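Local coordinates for protein cytochrome c' (PDB 3VRC) that binds one covalently attached heme c and probably serves in electron transfer in a thermophilic purple photosynthetic bacterium, at residues 96-101 with 112-117. Sequence-based numbering, arbitrary orientation.
Sequences NALAAA and SAFADV
A113 is the bump of this contact, and the backbone of helix 81-103 at L98 is its seat. The methyl of A113 points toward the other helix. Its CB lies 3.6 Å from CA of L98, close enough to rest on the main chain itself. The walls of this shallow hollow are the carbonyl O of A97, the stem of L98 and the methyl of A101, whose CB is 4.0 Å from CB of A113. The small A113 lets the backbones come close: the CA atoms of L98 and A113 are 4.9 Å apart. The local axes pass 8.5 Å apart at 162°, nearly antiparallel.

L98 is the answering knob. Its hole on helix 107-128 is formed by V110, A113, F114 and V117. CG is anti to the backbone N (chi1 175°), which brings it nearer to F114 than CB is. CD1 and CD2 part from there. CD1 drops between A113 and F114, 3.9 Å from N of F114 and near the CB atoms of both residues. CD2 lies at the edge of the F114 ring, close to its plane. One turn on from A113, V117 lies against another side of L98. Its CG2 is 3.8 Å from CB of L98 and equally near CD2, and the two side chains cross at about a right angle.

The contact is apolar and largely buried. A43 of helix 36-50 also packs on L98, while M23 of helix 5-31 touches both F114 and V117, so all four long helices meet around this pair. V117 also touches the heme and sits near C121, a predicted covalent heme attachment site. This is knobs-into-holes packing between the last two, antiparallel helices of the cytochrome c' four-helix bundle, and V117 is shared between this interface and the heme pocket.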
loop_
_atom_site.group_PDB
_atom_site.type_symbol
_atom_site.label_atom_id
_atom_site.label_comp_id
_atom_site.label_asym_id
_atom_site.label_seq_id
_atom_site.Cartn_x
_atom_site.Cartn_y
_atom_site.Cartn_z
ATOM N N ASN B 96 8.180 10.003 5.425
ATOM C CA ASN B 96 7.997 10.154 6.863
ATOM C C ASN B 96 7.758 11.624 7.250
ATOM O O ASN B 96 6.860 11.937 8.065
ATOM C CB ASN B 96 9.152 9.595 7.620
ATOM C CG ASN B 96 9.075 8.071 7.702
ATOM O OD1 ASN B 96 8.015 7.471 7.630
ATOM N ND2 ASN B 96 10.201 7.473 7.983
ATOM N N ALA B 97 8.489 12.543 6.615
ATOM C CA ALA B 97 8.238 13.964 6.888
ATOM C C ALA B 97 6.863 14.427 6.437
ATOM O O ALA B 97 6.265 15.294 7.099
ATOM C CB ALA B 97 9.372 14.790 6.262
ATOM N N LEU B 98 6.351 13.866 5.362
ATOM C CA LEU B 98 4.995 14.159 4.936
ATOM C C LEU B 98 3.963 13.657 5.934
ATOM O O LEU B 98 3.004 14.366 6.252
ATOM C CB LEU B 98 4.806 13.552 3.550
ATOM C CG LEU B 98 3.384 13.640 2.973
ATOM C CD1 LEU B 98 2.899 15.081 2.898
ATOM C CD2 LEU B 98 3.352 12.916 1.622
ATOM N N ALA B 99 4.122 12.437 6.451
ATOM C CA ALA B 99 3.199 11.949 7.465
ATOM C C ALA B 99 3.279 12.810 8.746
ATOM O O ALA B 99 2.251 13.081 9.364
ATOM C CB ALA B 99 3.515 10.461 7.793
ATOM N N ALA B 100 4.486 13.228 9.132
ATOM C CA ALA B 100 4.587 14.108 10.298
ATOM C C ALA B 100 3.922 15.464 10.027
ATOM O O ALA B 100 3.171 15.964 10.903
ATOM C CB ALA B 100 6.056 14.287 10.671
ATOM N N ALA B 101 4.083 16.052 8.845
ATOM C CA ALA B 101 3.423 17.303 8.505
ATOM C C ALA B 101 1.920 17.111 8.521
ATOM O O ALA B 101 1.174 17.957 9.057
ATOM C CB ALA B 101 3.889 17.819 7.168
ATOM N N SER B 112 4.632 21.779 1.585
ATOM C CA SER B 112 6.087 21.677 1.446
ATOM C C SER B 112 6.539 20.219 1.448
ATOM O O SER B 112 7.347 19.804 0.597
ATOM C CB SER B 112 6.752 22.471 2.602
ATOM O OG SER B 112 8.158 22.293 2.520
ATOM N N ALA B 113 6.034 19.459 2.393
ATOM C CA ALA B 113 6.524 18.071 2.508
ATOM C C ALA B 113 6.036 17.258 1.281
ATOM O O ALA B 113 6.802 16.372 0.790
ATOM C CB ALA B 113 6.012 17.459 3.778
ATOM N N PHE B 114 4.892 17.576 0.735
ATOM C CA PHE B 114 4.360 16.871 -0.415
ATOM C C PHE B 114 5.236 17.148 -1.635
ATOM O O PHE B 114 5.474 16.255 -2.453
ATOM C CB PHE B 114 2.918 17.317 -0.634
ATOM C CG PHE B 114 2.230 16.725 -1.838
ATOM C CD1 PHE B 114 1.909 15.306 -1.812
ATOM C CD2 PHE B 114 1.839 17.455 -2.890
ATOM C CE1 PHE B 114 1.266 14.728 -2.854
ATOM C CE2 PHE B 114 1.181 16.822 -3.953
ATOM C CZ PHE B 114 0.901 15.458 -3.910
ATOM N N ALA B 115 5.696 18.388 -1.800
ATOM C CA ALA B 115 6.631 18.720 -2.885
ATOM C C ALA B 115 7.890 17.898 -2.771
ATOM O O ALA B 115 8.379 17.386 -3.780
ATOM C CB ALA B 115 6.955 20.218 -2.810
ATOM N N ASP B 116 8.424 17.751 -1.581
ATOM C CA ASP B 116 9.668 17.017 -1.412
ATOM C C ASP B 116 9.453 15.512 -1.757
ATOM O O ASP B 116 10.305 14.874 -2.371
ATOM C CB ASP B 116 10.243 17.124 -0.015
ATOM C CG ASP B 116 10.726 18.530 0.358
ATOM O OD1 ASP B 116 10.713 19.400 -0.525
ATOM O OD2 ASP B 116 11.057 18.729 1.529
ATOM N N VAL B 117 8.324 14.944 -1.346
ATOM C CA VAL B 117 8.019 13.559 -1.747
ATOM C C VAL B 117 7.901 13.457 -3.243
ATOM O O VAL B 117 8.509 12.533 -3.836
ATOM C CB VAL B 117 6.749 13.064 -1.014
ATOM C CG1 VAL B 117 6.343 11.715 -1.550
ATOM C CG2 VAL B 117 7.024 12.959 0.488
#